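Nucleoside hydrolase, putative (Trypanosoma brucei, PDB 3FZ0) belongs to the nucleoside hydrolase family, whose members share an open alpha/beta fold around a mostly parallel sheet, and holds a calcium ion in a cluster of aspartates. Local coordinates at residues R7-D12 with V289-E294; D19-M24 with C279-A284; D283-L288 with E346-A351. The protein carries 2 engineered substitutions. All blocks are in the same frame, centred on the assembly; numbering follows the deposited sequence.

Interaction 1: R7-D12 with V289-E294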
loop_
_atom_site.group_PDB
_atom_site.type_symbol
_atom_site.label_atom_id
_atom_site.label_comp_id
_atom_site.label_asym_id
_atom_site.label_seq_id
_atom_site.Cartn_x
_atom_site.Cartn_y
_atom_site.Cartn_z
ATOM N N ARG B 7 -32.704 -23.766 13.661
ATOM C CA ARG B 7 -31.890 -22.748 13.043
ATOM C C ARG B 7 -32.615 -22.175 11.822
ATOM O O ARG B 7 -33.193 -22.904 11.024
ATOM C CB ARG B 7 -30.531 -23.341 12.634
ATOM C CG ARG B 7 -29.566 -23.551 13.794
ATOM C CD ARG B 7 -28.428 -24.492 13.455
ATOM N NE ARG B 7 -27.886 -25.134 14.653
ATOM C CZ ARG B 7 -26.835 -24.674 15.316
ATOM N NH1 ARG B 7 -26.217 -23.584 14.891
ATOM N NH2 ARG B 7 -26.395 -25.301 16.393
ATOM N N LYS B 8 -32.577 -20.858 11.678
ATOM C CA LYS B 8 -33.072 -20.197 10.475
ATOM C C LYS B 8 -31.868 -19.576 9.824
ATOM O O LYS B 8 -31.209 -18.746 10.431
ATOM C CB LYS B 8 -34.094 -19.101 10.825
ATOM C CG LYS B 8 -35.239 -19.533 11.733
ATOM C CD LYS B 8 -36.014 -20.669 11.106
ATOM C CE LYS B 8 -37.306 -20.981 11.876
ATOM N NZ LYS B 8 -37.780 -22.363 11.486
ATOM N N LEU B 9 -31.548 -19.977 8.607
ATOM C CA LEU B 9 -30.353 -19.446 7.938
ATOM C C LEU B 9 -30.628 -18.516 6.781
ATOM O O LEU B 9 -31.544 -18.714 6.013
ATOM C CB LEU B 9 -29.457 -20.552 7.415
ATOM C CG LEU B 9 -29.049 -21.753 8.245
ATOM C CD1 LEU B 9 -27.824 -22.371 7.526
ATOM C CD2 LEU B 9 -28.719 -21.381 9.684
ATOM N N ILE B 10 -29.807 -17.492 6.676
ATOM C CA ILE B 10 -29.663 -16.679 5.480
ATOM C C ILE B 10 -28.386 -17.204 4.850
ATOM O O ILE B 10 -27.359 -17.353 5.520
ATOM C CB ILE B 10 -29.485 -15.187 5.844
ATOM C CG1 ILE B 10 -30.630 -14.715 6.750
ATOM C CG2 ILE B 10 -29.351 -14.330 4.587
ATOM C CD1 ILE B 10 -30.327 -13.405 7.460
ATOM N N ILE B 11 -28.436 -17.536 3.577
ATOM C CA ILE B 11 -27.227 -17.994 2.922
ATOM C C ILE B 11 -26.892 -17.020 1.796
ATOM O O ILE B 11 -27.683 -16.788 0.863
ATOM C CB ILE B 11 -27.333 -19.463 2.411
ATOM C CG1 ILE B 11 -27.481 -20.422 3.591
ATOM C CG2 ILE B 11 -26.080 -19.838 1.579
ATOM C CD1 ILE B 11 -27.825 -21.835 3.206
ATOM N N ASP B 12 -25.734 -16.401 1.921
ATOM C CA ASP B 12 -25.262 -15.472 0.905
ATOM C C ASP B 12 -24.251 -16.205 0.077
ATOM O O ASP B 12 -23.355 -16.824 0.620
ATOM C CB ASP B 12 -24.666 -14.228 1.549
ATOM C CG ASP B 12 -24.371 -13.149 0.538
ATOM O OD1 ASP B 12 -23.227 -13.153 0.040
ATOM O OD2 ASP B 12 -25.261 -12.330 0.209
ATOM N N VAL B 289 -20.056 -26.264 9.640
ATOM C CA VAL B 289 -19.592 -25.597 10.848
ATOM C C VAL B 289 -20.735 -24.817 11.491
ATOM O O VAL B 289 -20.876 -24.831 12.703
ATOM C CB VAL B 289 -18.348 -24.728 10.583
ATOM C CG1 VAL B 289 -18.073 -23.759 11.735
ATOM C CG2 VAL B 289 -17.137 -25.623 10.361
ATOM N N ALA B 290 -21.542 -24.147 10.669
ATOM C CA ALA B 290 -22.649 -23.322 11.154
ATOM C C ALA B 290 -23.698 -24.126 11.861
ATOM O O ALA B 290 -24.223 -23.711 12.874
ATOM C CB ALA B 290 -23.303 -22.586 10.010
ATOM N N ILE B 291 -24.044 -25.268 11.311
ATOM C CA ILE B 291 -25.177 -25.998 11.863
ATOM C C ILE B 291 -24.810 -27.153 12.803
ATOM O O ILE B 291 -25.627 -27.533 13.631
ATOM C CB ILE B 291 -26.228 -26.358 10.794
ATOM C CG1 ILE B 291 -25.687 -27.292 9.739
ATOM C CG2 ILE B 291 -26.660 -25.097 10.082
ATOM C CD1 ILE B 291 -26.517 -27.220 8.411
ATOM N N ARG B 292 -23.586 -27.677 12.688
ATOM C CA ARG B 292 -23.112 -28.685 13.614
ATOM C C ARG B 292 -21.821 -28.231 14.249
ATOM O O ARG B 292 -20.752 -28.658 13.826
ATOM C CB ARG B 292 -22.918 -30.036 12.922
ATOM C CG ARG B 292 -24.129 -30.544 12.162
ATOM C CD ARG B 292 -24.098 -32.043 12.038
ATOM N NE ARG B 292 -24.753 -32.675 13.170
ATOM C CZ ARG B 292 -24.404 -33.849 13.697
ATOM N NH1 ARG B 292 -23.389 -34.540 13.201
ATOM N NH2 ARG B 292 -25.086 -34.345 14.733
ATOM N N PRO B 293 -21.917 -27.368 15.283
ATOM C CA PRO B 293 -20.721 -26.755 15.888
ATOM C C PRO B 293 -19.753 -27.792 16.473
ATOM O O PRO B 293 -18.580 -27.500 16.646
ATOM C CB PRO B 293 -21.297 -25.875 17.012
ATOM C CG PRO B 293 -22.650 -26.526 17.345
ATOM C CD PRO B 293 -23.153 -26.952 15.977
ATOM N N GLU B 294 -20.255 -28.987 16.760
ATOM C CA GLU B 294 -19.465 -30.086 17.304
ATOM C C GLU B 294 -18.512 -30.674 16.256
ATOM O O GLU B 294 -17.607 -31.431 16.596
ATOM C CB GLU B 294 -20.370 -31.182 17.910
ATOM C CG GLU B 294 -21.292 -31.922 16.885
ATOM C CD GLU B 294 -22.694 -31.254 16.656
ATOM O OE1 GLU B 294 -22.842 -30.022 16.843
ATOM O OE2 GLU B 294 -23.656 -31.985 16.279
#

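Interaction 2: D19-M24 with C279-A284. With CA (calcium ion), chain G.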
loop_
_atom_site.group_PDB
_atom_site.type_symbol
_atom_site.label_atom_id
_atom_site.label_comp_id
_atom_site.label_asym_id
_atom_site.label_seq_id
_atom_site.Cartn_x
_atom_site.Cartn_y
_atom_site.Cartn_z
ATOM N N ASP B 19 -21.134 -24.135 -3.624
ATOM C CA ASP B 19 -22.298 -23.440 -3.057
ATOM C C ASP B 19 -23.583 -24.290 -3.119
ATOM O O ASP B 19 -24.389 -24.304 -2.178
ATOM C CB ASP B 19 -22.541 -22.121 -3.782
ATOM C CG ASP B 19 -21.349 -21.198 -3.730
ATOM O OD1 ASP B 19 -20.398 -21.379 -4.510
ATOM O OD2 ASP B 19 -21.341 -20.256 -2.904
ATOM N N ALA B 20 -23.801 -24.972 -4.238
ATOM C CA ALA B 20 -24.984 -25.818 -4.381
ATOM C C ALA B 20 -24.965 -26.966 -3.379
ATOM O O ALA B 20 -25.976 -27.187 -2.733
ATOM C CB ALA B 20 -25.139 -26.334 -5.808
ATOM N N ILE B 21 -23.840 -27.688 -3.258
ATOM C CA ILE B 21 -23.698 -28.764 -2.261
ATOM C C ILE B 21 -23.941 -28.202 -0.840
ATOM O O ILE B 21 -24.610 -28.835 -0.021
ATOM C CB ILE B 21 -22.279 -29.447 -2.302
ATOM C CG1 ILE B 21 -22.015 -30.082 -3.676
ATOM C CG2 ILE B 21 -22.116 -30.489 -1.134
ATOM C CD1 ILE B 21 -23.001 -31.170 -4.086
ATOM N N ALA B 22 -23.394 -27.022 -0.558
ATOM C CA ALA B 22 -23.605 -26.389 0.762
ATOM C C ALA B 22 -25.091 -26.096 1.064
ATOM O O ALA B 22 -25.583 -26.349 2.183
ATOM C CB ALA B 22 -22.774 -25.113 0.893
ATOM N N ILE B 23 -25.800 -25.554 0.068
ATOM C CA ILE B 23 -27.222 -25.236 0.246
ATOM C C ILE B 23 -28.020 -26.539 0.384
ATOM O O ILE B 23 -28.939 -26.616 1.196
ATOM C CB ILE B 23 -27.760 -24.305 -0.891
ATOM C CG1 ILE B 23 -27.025 -22.951 -0.843
ATOM C CG2 ILE B 23 -29.252 -24.104 -0.765
ATOM C CD1 ILE B 23 -27.027 -22.145 -2.136
ATOM N N MET B 24 -27.633 -27.554 -0.377
ATOM C CA MET B 24 -28.208 -28.879 -0.264
ATOM C C MET B 24 -28.030 -29.431 1.142
ATOM O O MET B 24 -28.945 -30.041 1.708
ATOM C CB MET B 24 -27.627 -29.834 -1.316
ATOM C CG MET B 24 -28.020 -29.510 -2.781
ATOM S SD MET B 24 -27.281 -30.643 -4.007
ATOM C CE MET B 24 -28.563 -31.854 -4.196
ATOM N N CYS B 279 -11.265 -34.258 -3.578
ATOM C CA CYS B 279 -12.060 -33.165 -4.066
ATOM C C CYS B 279 -12.465 -32.264 -2.889
ATOM O O CYS B 279 -13.154 -32.708 -1.964
ATOM C CB CYS B 279 -13.299 -33.722 -4.763
ATOM S SG CYS B 279 -14.314 -32.411 -5.481
ATOM N N VAL B 280 -12.034 -31.004 -2.930
ATOM C CA VAL B 280 -12.274 -30.044 -1.859
ATOM C C VAL B 280 -13.592 -29.342 -2.122
ATOM O O VAL B 280 -13.802 -28.852 -3.214
ATOM C CB VAL B 280 -11.157 -28.997 -1.807
ATOM C CG1 VAL B 280 -11.308 -28.079 -0.596
ATOM C CG2 VAL B 280 -9.794 -29.680 -1.779
ATOM N N VAL B 281 -14.478 -29.304 -1.123
ATOM C CA VAL B 281 -15.802 -28.678 -1.253
ATOM C C VAL B 281 -16.001 -27.574 -0.190
ATOM O O VAL B 281 -16.802 -27.715 0.712
ATOM C CB VAL B 281 -16.936 -29.753 -1.169
ATOM C CG1 VAL B 281 -18.256 -29.169 -1.619
ATOM C CG2 VAL B 281 -16.602 -30.944 -2.035
ATOM N N PRO B 282 -15.269 -26.459 -0.300
ATOM C CA PRO B 282 -15.169 -25.487 0.808
ATOM C C PRO B 282 -16.471 -24.983 1.390
ATOM O O PRO B 282 -16.624 -24.986 2.632
ATOM C CB PRO B 282 -14.342 -24.346 0.216
ATOM C CG PRO B 282 -13.464 -25.053 -0.795
ATOM C CD PRO B 282 -14.436 -26.047 -1.447
ATOM N N ASP B 283 -17.402 -24.527 0.545
ATOM C CA ASP B 283 -18.667 -23.970 1.089
ATOM C C ASP B 283 -19.470 -24.972 1.908
ATOM O O ASP B 283 -20.147 -24.582 2.851
ATOM C CB ASP B 283 -19.530 -23.397 -0.021
ATOM C CG ASP B 283 -18.902 -22.190 -0.666
ATOM O OD1 ASP B 283 -18.097 -21.508 -0.007
ATOM O OD2 ASP B 283 -19.207 -21.908 -1.844
ATOM N N ALA B 284 -19.387 -26.258 1.572
ATOM C CA ALA B 284 -20.129 -27.278 2.321
ATOM C C ALA B 284 -19.562 -27.407 3.719
ATOM O O ALA B 284 -20.309 -27.631 4.683
ATOM C CB ALA B 284 -20.119 -28.634 1.600
HETATM CA CA CA G . -18.864 -19.849 -3.106
HETATM O O HOH W 1 -16.974 -19.999 -1.811
HETATM O O HOH W 2 -17.036 -18.146 -4.128
HETATM O O HOH W 3 -17.522 -21.355 -4.493
#

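Interaction 3: D283-L288 with E346-A351. With CA (calcium ion), chain G.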
loop_
_atom_site.group_PDB
_atom_site.type_symbol
_atom_site.label_atom_id
_atom_site.label_comp_id
_atom_site.label_asym_id
_atom_site.label_seq_id
_atom_site.Cartn_x
_atom_site.Cartn_y
_atom_site.Cartn_z
ATOM N N ASP B 283 -17.402 -24.527 0.545
ATOM C CA ASP B 283 -18.667 -23.970 1.089
ATOM C C ASP B 283 -19.470 -24.972 1.908
ATOM O O ASP B 283 -20.147 -24.582 2.851
ATOM C CB ASP B 283 -19.530 -23.397 -0.021
ATOM C CG ASP B 283 -18.902 -22.190 -0.666
ATOM O OD1 ASP B 283 -18.097 -21.508 -0.007
ATOM O OD2 ASP B 283 -19.207 -21.908 -1.844
ATOM N N ALA B 284 -19.387 -26.258 1.572
ATOM C CA ALA B 284 -20.129 -27.278 2.321
ATOM C C ALA B 284 -19.562 -27.407 3.719
ATOM O O ALA B 284 -20.309 -27.631 4.683
ATOM C CB ALA B 284 -20.119 -28.634 1.600
ATOM N N VAL B 285 -18.243 -27.241 3.840
ATOM C CA VAL B 285 -17.587 -27.315 5.144
ATOM C C VAL B 285 -18.068 -26.152 6.042
ATOM O O VAL B 285 -18.331 -26.312 7.246
ATOM C CB VAL B 285 -16.018 -27.384 5.000
ATOM C CG1 VAL B 285 -15.308 -27.436 6.360
ATOM C CG2 VAL B 285 -15.589 -28.589 4.191
ATOM N N ALA B 286 -18.212 -24.975 5.453
ATOM C CA ALA B 286 -18.664 -23.811 6.196
ATOM C C ALA B 286 -20.104 -24.015 6.697
ATOM O O ALA B 286 -20.392 -23.781 7.879
ATOM C CB ALA B 286 -18.550 -22.543 5.324
ATOM N N VAL B 287 -21.015 -24.431 5.806
ATOM C CA VAL B 287 -22.389 -24.770 6.235
ATOM C C VAL B 287 -22.390 -25.815 7.369
ATOM O O VAL B 287 -23.132 -25.660 8.341
ATOM C CB VAL B 287 -23.333 -25.208 5.050
ATOM C CG1 VAL B 287 -24.657 -25.710 5.562
ATOM C CG2 VAL B 287 -23.563 -24.014 4.097
ATOM N N LEU B 288 -21.543 -26.836 7.277
ATOM C CA LEU B 288 -21.444 -27.809 8.357
ATOM C C LEU B 288 -21.029 -27.173 9.694
ATOM O O LEU B 288 -21.589 -27.497 10.765
ATOM C CB LEU B 288 -20.477 -28.924 7.981
ATOM C CG LEU B 288 -20.327 -30.026 9.024
ATOM C CD1 LEU B 288 -21.519 -30.920 8.950
ATOM C CD2 LEU B 288 -19.062 -30.786 8.725
ATOM N N GLU B 346 -15.285 -37.200 9.227
ATOM C CA GLU B 346 -16.326 -38.193 9.390
ATOM C C GLU B 346 -17.744 -37.553 9.432
ATOM O O GLU B 346 -18.633 -37.999 8.713
ATOM C CB GLU B 346 -16.013 -39.021 10.634
ATOM C CG GLU B 346 -16.757 -40.342 10.741
ATOM C CD GLU B 346 -15.921 -41.428 11.471
ATOM O OE1 GLU B 346 -14.673 -41.235 11.640
ATOM O OE2 GLU B 346 -16.512 -42.492 11.849
ATOM N N MET B 347 -17.923 -36.482 10.225
ATOM C CA MET B 347 -19.219 -35.796 10.306
ATOM C C MET B 347 -19.563 -35.112 8.994
ATOM O O MET B 347 -20.741 -35.057 8.618
ATOM C CB MET B 347 -19.247 -34.758 11.416
ATOM C CG MET B 347 -19.658 -35.272 12.758
ATOM S SD MET B 347 -19.882 -33.936 13.956
ATOM C CE MET B 347 -20.955 -32.866 13.070
ATOM N N PHE B 348 -18.538 -34.586 8.315
ATOM C CA PHE B 348 -18.695 -34.004 6.989
ATOM C C PHE B 348 -19.203 -34.999 5.905
ATOM O O PHE B 348 -20.157 -34.712 5.191
ATOM C CB PHE B 348 -17.382 -33.367 6.546
ATOM C CG PHE B 348 -17.435 -32.745 5.176
ATOM C CD1 PHE B 348 -18.321 -31.709 4.906
ATOM C CD2 PHE B 348 -16.584 -33.186 4.165
ATOM C CE1 PHE B 348 -18.355 -31.098 3.653
ATOM C CE2 PHE B 348 -16.611 -32.605 2.885
ATOM C CZ PHE B 348 -17.490 -31.560 2.621
ATOM N N LEU B 349 -18.575 -36.173 5.820
ATOM C CA LEU B 349 -18.981 -37.187 4.880
ATOM C C LEU B 349 -20.410 -37.656 5.164
ATOM O O LEU B 349 -21.195 -37.862 4.235
ATOM C CB LEU B 349 -18.010 -38.365 4.888
ATOM C CG LEU B 349 -16.533 -38.110 4.557
ATOM C CD1 LEU B 349 -15.777 -39.452 4.442
ATOM C CD2 LEU B 349 -16.376 -37.294 3.291
ATOM N N LYS B 350 -20.747 -37.799 6.443
ATOM C CA LYS B 350 -22.073 -38.257 6.825
ATOM C C LYS B 350 -23.136 -37.243 6.367
ATOM O O LYS B 350 -24.203 -37.619 5.855
ATOM C CB LYS B 350 -22.162 -38.501 8.324
ATOM C CG LYS B 350 -23.469 -39.122 8.724
ATOM C CD LYS B 350 -23.916 -38.693 10.131
ATOM C CE LYS B 350 -25.462 -38.585 10.244
ATOM N NZ LYS B 350 -26.209 -39.721 9.594
ATOM N N ALA B 351 -22.826 -35.960 6.536
ATOM C CA ALA B 351 -23.726 -34.878 6.099
ATOM C C ALA B 351 -23.925 -34.903 4.575
ATOM O O ALA B 351 -25.033 -34.635 4.086
ATOM C CB ALA B 351 -23.187 -33.512 6.555
HETATM CA CA CA G . -18.864 -19.849 -3.106
HETATM O O HOH W 1 -16.974 -19.999 -1.811
HETATM O O HOH W 2 -17.036 -18.146 -4.128
HETATM O O HOH W 3 -17.522 -21.355 -4.493
#

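Interaction 1: R7-D12 with V289-E294
R7, near the start of strand 6-13, reaches across to the C-terminal end of helix 282-291 and carries most of this contact. Its CG stands anti to the carbonyl carbon (chi1 -76°), and from CG to NE the chain runs extended, so the guanidinium is carried to the last carbonyls of the helix. NH1 comes to 2.8 Å from A290 O, but the angle is too poor for a hydrogen bond. The carbonyl of I291 lies over one face of the guanidinium, toward its rim, with I291 O 3.5 Å from R7 NE, so no N-H points at it. Attraction between the positive group and the carbonyls ending the helix is therefore probably electrostatic rather than directional. The directed bonds go to Q130, which accepts from R7 NH1 and also donates to A290 O, bridging the two segments. At the tip, R7 NH2 meets the ring of P293, at 3.7 Å from P293 CD.

Beneath the polar end lies the apolar part. I291 has its CG1 in the crowded position between backbone N and carbonyl carbon (chi1 63°), which leaves CG2 beside the N and turned to the strand. This methyl group touches two strand residues, R7 and L9: I291 CG2 is 3.9 Å from R7 CD, and it is equally 3.9 Å from L9 CD1. L9 and I291 cross at about a right angle, and both are buried.

The contact thus sets a helix end on a strand of the central sheet through apolar packing, with the R7 guanidinium at the last carbonyls and Q130 between. Strand 6-13 runs between parallel strands 32-39 and 127-133; I291 also touches V32 and A290 touches V132, while L25 of helix 17-27 packs against I291.

Interaction 2: D19-M24 with C279-A284
The calcium site of this nucleoside hydrolase is built partly from this contact, in which D19 of helix 17-27 and D283 in the first turn of helix 282-291 hold the same ion. Aspartates clustered around a calcium ion are a hallmark of the family. D19 binds with both carboxylate oxygens, D19 OD1 at 2.6 Å and D19 OD2 at 2.5 Å from the ion. D283 gives one oxygen, its OD2 lying 2.4 Å from the calcium. In both residues CG is anti to the carbonyl carbon, and the two carboxylate planes are turned 64° apart. The approach of D19 OD2 to D283 OD2, 2.9 Å, would be repulsive without the cation, whose charge probably offsets it and keeps both groups ionised. D14 and the backbone oxygen of L134 complete the protein ligands, with three waters beside them. T13 and G16 hydrogen-bond the two oxygens of D19 and so fix its carboxylate from a second shell.

Below the ion the helices come very close: the CA atoms of A22 and A284 are only 3.9 Å apart. The small side chain of A22 permits this, its methyl pointing into the backbone of the other helix, with A22 CB 3.3 Å from D283 O. Farther from the metal, I21 supplies apolar cover. Its CG2, anti to the backbone N, meets the methyl of A284, and its branch point packs against V281 CG1, crossing at about a right angle. V281 is the N-cap residue of the helix that presents D283.

The second oxygen of D283 does not touch the ion but tethers one of its ligands: water 1 donates a hydrogen bond to D283 OD1 at 2.6 Å.

Interaction 3: D283-L288 with E346-A351
Helices 282-291 and 345-356 cross nearly at right angles here: the axes of segments 283-288 and 346-351 approach to 10.5 Å and make an angle of 102°. Such a steep crossing limits the interface to a compact patch, and F348 with L288 supplies most of it.

The dense part surrounds the F348 ring. With CG anti to the backbone N (chi1 179°), the phenyl group extends from its own helix toward the first turns of the other. V285 CG2 sits over one face, 4.0 Å from the ring centroid and 22° off the normal, which makes a CH-pi contact. This methyl group stands beside the backbone N of V285, CG1 taking the anti position. The methyl of A284 instead meets the rim, in the plane of the ring, with A284 CB 3.7 Å from F348 CE1. One methyl over a face and another at the edge together limit how the ring can turn on that side.

L288 approaches nearer the base of the phenylalanine. Its CG is also anti to the backbone N, and its two methyls divide the work: L288 CD2 lies 3.7 Å from F348 CA, while L288 CD1 packs on A351 CB at 3.9 Å.

Toward solvent the contact loosens. M347, partly exposed, points at the other helix, yet its side chain comes no nearer than 4.6 Å; it also touches R292 and S295. E346 and K350, both exposed, take no part.

No hydrogen bond or salt bridge joins the segments, so cohesion rests on apolar packing and the CH-pi contact. The chemistry implies a hydrophobic backing for the helix whose D283, on another side, coordinates calcium.

From the N terminus, strand 6-13 enters the central sheet and helix 17-27 follows it; both are met much later by helix 282-291. Interaction 1 closes the longest loop, 276 residues between its segments, and interaction 2 closes a slightly shorter one lying wholly within it. Interaction 3 joins helix 282-291 to helix 345-356 near the C terminus, crossing interaction 1 along the chain and beginning where interaction 2 ends. Helix 282-291 is thus common to all three, and D283 and A284 belong to interactions 2 and 3. Direct packing links the sites: I11 touches I23, A22 touches V287, and M347 touches E294.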